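PDB 6SKY: Serine/threonine-protein kinase Tel1 from Chaetomium thermophilum, which probably phosphorylates serine or threonine before glutamine in target proteins, signalling DNA damage to the checkpoint machinery. Local coordinates for residues Ser2223-Met2226 with Leu2227-Ile2230; Leu2184-Ala2187 with Leu2188-Ile2192. All blocks are in the same frame, centred on the assembly; numbering follows the deposited sequence.

Contact 1 (Ser2223-Met2226 with Leu2227-Ile2230)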
ATOM      1  N   SER A2223       5.819 -17.947   1.406  1.00 21.24           N
ATOM      2  CA  SER A2223       5.068 -18.738   0.443  1.00 21.24           C
ATOM      3  C   SER A2223       5.978 -19.638  -0.378  1.00 21.24           C
ATOM      4  O   SER A2223       5.658 -20.809  -0.612  1.00 21.24           O
ATOM      5  CB  SER A2223       4.279 -17.810  -0.463  1.00 21.24           C
ATOM      6  OG  SER A2223       3.982 -18.436  -1.688  1.00 21.24           O
ATOM      7  N   ILE A2224       7.118 -19.115  -0.825  1.00 21.69           N
ATOM      8  CA  ILE A2224       8.041 -19.924  -1.614  1.00 21.69           C
ATOM      9  C   ILE A2224       8.602 -21.070  -0.784  1.00 21.69           C
ATOM     10  O   ILE A2224       8.710 -22.204  -1.264  1.00 21.69           O
ATOM     11  CB  ILE A2224       9.152 -19.038  -2.192  1.00 21.69           C
ATOM     12  CG1 ILE A2224       8.566 -18.047  -3.184  1.00 21.69           C
ATOM     13  CG2 ILE A2224      10.194 -19.872  -2.860  1.00 21.69           C
ATOM     14  CD1 ILE A2224       9.505 -16.958  -3.565  1.00 21.69           C
ATOM     15  N   ARG A2225       8.967 -20.801   0.472  1.00 23.90           N
ATOM     16  CA  ARG A2225       9.503 -21.856   1.325  1.00 23.90           C
ATOM     17  C   ARG A2225       8.456 -22.921   1.606  1.00 23.90           C
ATOM     18  O   ARG A2225       8.768 -24.114   1.651  1.00 23.90           O
ATOM     19  CB  ARG A2225      10.017 -21.270   2.630  1.00 23.90           C
ATOM     20  CG  ARG A2225      11.131 -20.277   2.489  1.00 23.90           C
ATOM     21  CD  ARG A2225      12.227 -20.779   1.595  1.00 23.90           C
ATOM     22  NE  ARG A2225      13.279 -19.781   1.455  1.00 23.90           N
ATOM     23  CZ  ARG A2225      14.192 -19.787   0.495  1.00 23.90           C
ATOM     24  NH1 ARG A2225      15.114 -18.841   0.451  1.00 23.90           N
ATOM     25  NH2 ARG A2225      14.182 -20.735  -0.421  1.00 23.90           N
ATOM     26  N   MET A2226       7.205 -22.503   1.782  1.00 26.71           N
ATOM     27  CA  MET A2226       6.122 -23.447   2.017  1.00 26.71           C
ATOM     28  C   MET A2226       5.885 -24.342   0.809  1.00 26.71           C
ATOM     29  O   MET A2226       5.702 -25.556   0.954  1.00 26.71           O
ATOM     30  CB  MET A2226       4.868 -22.669   2.376  1.00 26.71           C
ATOM     31  CG  MET A2226       3.927 -23.399   3.252  1.00 26.71           C
ATOM     32  SD  MET A2226       2.830 -22.289   4.111  1.00 26.71           S
ATOM     33  CE  MET A2226       1.897 -23.502   5.019  1.00 26.71           C
ATOM     34  N   LEU A2227       5.894 -23.769  -0.393  1.00 21.94           N
ATOM     35  CA  LEU A2227       5.714 -24.583  -1.590  1.00 21.94           C
ATOM     36  C   LEU A2227       6.880 -25.533  -1.798  1.00 21.94           C
ATOM     37  O   LEU A2227       6.687 -26.678  -2.211  1.00 21.94           O
ATOM     38  CB  LEU A2227       5.539 -23.698  -2.814  1.00 21.94           C
ATOM     39  CG  LEU A2227       4.249 -22.916  -2.994  1.00 21.94           C
ATOM     40  CD1 LEU A2227       4.361 -22.109  -4.235  1.00 21.94           C
ATOM     41  CD2 LEU A2227       3.087 -23.848  -3.078  1.00 21.94           C
ATOM     42  N   GLN A2228       8.103 -25.082  -1.529  1.00 25.12           N
ATOM     43  CA  GLN A2228       9.248 -25.974  -1.666  1.00 25.12           C
ATOM     44  C   GLN A2228       9.206 -27.101  -0.650  1.00 25.12           C
ATOM     45  O   GLN A2228       9.666 -28.207  -0.939  1.00 25.12           O
ATOM     46  CB  GLN A2228      10.540 -25.191  -1.526  1.00 25.12           C
ATOM     47  CG  GLN A2228      10.853 -24.320  -2.700  1.00 25.12           C
ATOM     48  CD  GLN A2228      11.984 -23.389  -2.423  1.00 25.12           C
ATOM     49  OE1 GLN A2228      12.310 -23.126  -1.276  1.00 25.12           O
ATOM     50  NE2 GLN A2228      12.600 -22.884  -3.469  1.00 25.12           N
ATOM     51  N   ALA A2229       8.673 -26.845   0.542  1.00 29.21           N
ATOM     52  CA  ALA A2229       8.486 -27.924   1.504  1.00 29.21           C
ATOM     53  C   ALA A2229       7.436 -28.916   1.028  1.00 29.21           C
ATOM     54  O   ALA A2229       7.589 -30.123   1.225  1.00 29.21           O
ATOM     55  CB  ALA A2229       8.105 -27.351   2.860  1.00 29.21           C
ATOM     56  N   ILE A2230       6.351 -28.429   0.424  1.00 30.81           N
ATOM     57  CA  ILE A2230       5.385 -29.342  -0.187  1.00 30.81           C
ATOM     58  C   ILE A2230       6.066 -30.212  -1.227  1.00 30.81           C
ATOM     59  O   ILE A2230       5.809 -31.413  -1.320  1.00 30.81           O
ATOM     60  CB  ILE A2230       4.214 -28.572  -0.820  1.00 30.81           C
ATOM     61  CG1 ILE A2230       3.424 -27.809   0.217  1.00 30.81           C
ATOM     62  CG2 ILE A2230       3.289 -29.513  -1.519  1.00 30.81           C
ATOM     63  CD1 ILE A2230       2.381 -26.976  -0.407  1.00 30.81           C
TER
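Arg2225 and Gln2228, three residues apart on helix 2220-2232, are joined by the one side-chain hydrogen bond across the segments. Arg2225 NH2 gives it to Gln2228 OE1 at 3.2 Å. The acceptor sits at the edge of the guanidinium, 5° out of its plane, and the donor lies in the carbonyl plane on a lone pair of OE1. The two side chains run alongside each other, with guanidinium and amide planes 36° apart. A bend at chi2 of Arg2225 (-49°) brings the guanidinium to the amide, whereas the glutamine chain is extended beyond CG. The other end of that amide, NE2, makes a weak hydrogen bond to Tyr2271 OH.

A van der Waals contact accompanies this bond: the methyl Ile2224 CG2 lies 3.9 Å from Gln2228 NE2, the two side chains running side by side. Without the amide, as with an alanine here, the Arg2225 guanidinium would probably lose this acceptor and be freer to turn, and Tyr2271 OH its weak partner.

Backbone bonds four residues apart run through the whole stretch: Leu2227 N to Ser2223 O at 3.0 Å, Gln2228 N to Ile2224 O at 3.0 Å, Ala2229 N to Arg2225 O at 2.9 Å, and Ile2230 N to Met2226 O at 3.0 Å.

Outside the stretch, Met2226 packs on Ala2210 and Leu2214 of helix 2203-2217, and Leu2227 on Ile2252 of helix 2245-2259, where Ser2223 OG bonds Gln2255 NE2. A regular alpha helix packed between two others, with an i to i+3 polar pair at its exposed side, suits the alpha solenoid of the FAT domain.

Contact 2 (Leu2184-Ala2187 with Leu2188-Ile2192); sequences LSTA and LSDLI
The C-terminal part of helix 2178-2189, in the FAT domain, carries this contact: the carbonyls of Leu2184, Ser2185 and Thr2186 accept from Leu2188, Ser2189 and Asp2190 as the chain passes from regular helix into a type I beta turn from Ser2189 to Ile2192. Three backbone bonds mark the helical part. Leu2188 N reaches Leu2184 O at 2.9 Å, Ser2189 N reaches Ser2185 O at 2.9 Å, and Asp2190 N reaches Thr2186 O at 3.0 Å. The next bond, Leu2191 N to Leu2188 O, spans three residues instead of four.

The carbonyl of Ser2185 is gripped twice. Besides the amide of Ser2189 it accepts the hydroxyl of the same residue, Ser2189 OG to Ser2185 O at 3.2 Å, and the two donors come to it from opposite faces of its plane. The hydroxyl gets there because OG stands beside the backbone N and anti to the carbonyl carbon (chi1 -69°), which turns it back along the helix. Thr2186 behaves alike, its OG1 bonding to Leu2182 O.

Leucine carbons lie against two other carbonyls. Leu2188 CG is 3.6 Å from Leu2184 O, and Leu2191 folds its CD1 back to 3.5 Å from Ala2187 O. Asp2190 OD1 stands near Thr2186 O without a hydrogen bond, both being acceptors.

Leu2184 and Leu2188, one turn apart, both lean on Met2165 of helix 2154-2174, while Ser2185 and Ser2189 rest on helix 2203-2217. Thr2186 packs on Ala1961, and Ala2187 on Arg1968, both of the second subunit. Serine and threonine hydroxyls bonded to the carbonyl four residues back are a familiar feature of buried helices, found here where a FAT-domain helix runs out into a turn beside the dimer partner.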
ATOM      1  N   LEU A2184     -10.460 -19.033   5.718  1.00 21.18           N
ATOM      2  CA  LEU A2184     -10.655 -20.337   5.107  1.00 21.18           C
ATOM      3  C   LEU A2184      -9.413 -21.202   5.212  1.00 21.18           C
ATOM      4  O   LEU A2184      -9.514 -22.393   5.507  1.00 21.18           O
ATOM      5  CB  LEU A2184     -11.059 -20.177   3.651  1.00 21.18           C
ATOM      6  CG  LEU A2184     -12.552 -20.243   3.397  1.00 21.18           C
ATOM      7  CD1 LEU A2184     -12.825 -19.924   1.967  1.00 21.18           C
ATOM      8  CD2 LEU A2184     -13.050 -21.615   3.726  1.00 21.18           C
ATOM      9  N   SER A2185      -8.234 -20.639   4.963  1.00 23.13           N
ATOM     10  CA  SER A2185      -7.041 -21.468   5.009  1.00 23.13           C
ATOM     11  C   SER A2185      -6.703 -21.877   6.431  1.00 23.13           C
ATOM     12  O   SER A2185      -6.220 -22.989   6.648  1.00 23.13           O
ATOM     13  CB  SER A2185      -5.868 -20.756   4.354  1.00 23.13           C
ATOM     14  OG  SER A2185      -5.235 -19.882   5.249  1.00 23.13           O
ATOM     15  N   THR A2186      -6.983 -21.026   7.419  1.00 23.89           N
ATOM     16  CA  THR A2186      -6.791 -21.441   8.804  1.00 23.89           C
ATOM     17  C   THR A2186      -7.738 -22.575   9.176  1.00 23.89           C
ATOM     18  O   THR A2186      -7.326 -23.586   9.759  1.00 23.89           O
ATOM     19  CB  THR A2186      -6.996 -20.261   9.740  1.00 23.89           C
ATOM     20  OG1 THR A2186      -6.114 -19.202   9.372  1.00 23.89           O
ATOM     21  CG2 THR A2186      -6.679 -20.674  11.130  1.00 23.89           C
ATOM     22  N   ALA A2187      -9.021 -22.418   8.850  1.00 25.30           N
ATOM     23  CA  ALA A2187      -9.992 -23.456   9.157  1.00 25.30           C
ATOM     24  C   ALA A2187      -9.700 -24.749   8.414  1.00 25.30           C
ATOM     25  O   ALA A2187     -10.056 -25.823   8.894  1.00 25.30           O
ATOM     26  CB  ALA A2187     -11.393 -22.964   8.830  1.00 25.30           C
ATOM     27  N   LEU A2188      -9.076 -24.672   7.240  1.00 24.94           N
ATOM     28  CA  LEU A2188      -8.702 -25.884   6.519  1.00 24.94           C
ATOM     29  C   LEU A2188      -7.501 -26.555   7.158  1.00 24.94           C
ATOM     30  O   LEU A2188      -7.460 -27.781   7.270  1.00 24.94           O
ATOM     31  CB  LEU A2188      -8.396 -25.562   5.062  1.00 24.94           C
ATOM     32  CG  LEU A2188      -9.504 -25.618   4.023  1.00 24.94           C
ATOM     33  CD1 LEU A2188      -9.025 -24.955   2.770  1.00 24.94           C
ATOM     34  CD2 LEU A2188      -9.876 -27.041   3.748  1.00 24.94           C
ATOM     35  N   SER A2189      -6.501 -25.772   7.558  1.00 26.73           N
ATOM     36  CA  SER A2189      -5.342 -26.347   8.219  1.00 26.73           C
ATOM     37  C   SER A2189      -5.720 -27.013   9.525  1.00 26.73           C
ATOM     38  O   SER A2189      -5.057 -27.962   9.952  1.00 26.73           O
ATOM     39  CB  SER A2189      -4.290 -25.275   8.463  1.00 26.73           C
ATOM     40  OG  SER A2189      -3.724 -24.836   7.251  1.00 26.73           O
ATOM     41  N   ASP A2190      -6.775 -26.535  10.181  1.00 32.58           N
ATOM     42  CA  ASP A2190      -7.202 -27.197  11.410  1.00 32.58           C
ATOM     43  C   ASP A2190      -7.883 -28.538  11.174  1.00 32.58           C
ATOM     44  O   ASP A2190      -8.118 -29.267  12.139  1.00 32.58           O
ATOM     45  CB  ASP A2190      -8.131 -26.289  12.198  1.00 32.58           C
ATOM     46  CG  ASP A2190      -7.397 -25.155  12.839  1.00 32.58           C
ATOM     47  OD1 ASP A2190      -6.252 -24.892  12.430  1.00 32.58           O
ATOM     48  OD2 ASP A2190      -7.949 -24.528  13.759  1.00 32.58           O
ATOM     49  N   LEU A2191      -8.196 -28.888   9.937  1.00 35.43           N
ATOM     50  CA  LEU A2191      -8.871 -30.138   9.631  1.00 35.43           C
ATOM     51  C   LEU A2191      -7.917 -31.275   9.317  1.00 35.43           C
ATOM     52  O   LEU A2191      -8.376 -32.399   9.122  1.00 35.43           O
ATOM     53  CB  LEU A2191      -9.810 -29.951   8.440  1.00 35.43           C
ATOM     54  CG  LEU A2191     -11.297 -29.750   8.684  1.00 35.43           C
ATOM     55  CD1 LEU A2191     -11.537 -28.867   9.873  1.00 35.43           C
ATOM     56  CD2 LEU A2191     -11.910 -29.144   7.458  1.00 35.43           C
ATOM     57  N   ILE A2192      -6.618 -31.020   9.250  1.00 39.72           N
ATOM     58  CA  ILE A2192      -5.660 -32.030   8.808  1.00 39.72           C
ATOM     59  C   ILE A2192      -5.485 -33.133   9.849  1.00 39.72           C
ATOM     60  O   ILE A2192      -5.450 -34.311   9.471  1.00 39.72           O
ATOM     61  CB  ILE A2192      -4.319 -31.384   8.436  1.00 39.72           C
ATOM     62  CG1 ILE A2192      -4.394 -30.817   7.026  1.00 39.72           C
ATOM     63  CG2 ILE A2192      -3.193 -32.378   8.527  1.00 39.72           C
ATOM     64  CD1 ILE A2192      -3.138 -30.132   6.589  1.00 39.72           C
TER

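In the fold
Contact 2 precedes contact 1 in the chain; their centres lie about 17 Å apart and their nearest atoms about 6 Å, without touching. Both pack on helix 2203-2217, contact 1 through Met2226 and contact 2 through Ser2185, so one helix links them within the FAT domain, away from the nucleotide site. Each is mostly buried. The polar pair of 2223-2230 joins two side chains, one of them exposed, whereas the hydroxyls of Thr2186 and Ser2189 in 2184-2192 bond back to the backbone of their own helix. Contact 1 is helical throughout; contact 2 passes into a turn. The second subunit comes within reach of two residues of contact 1, Arg2225 among them, and of four of contact 2.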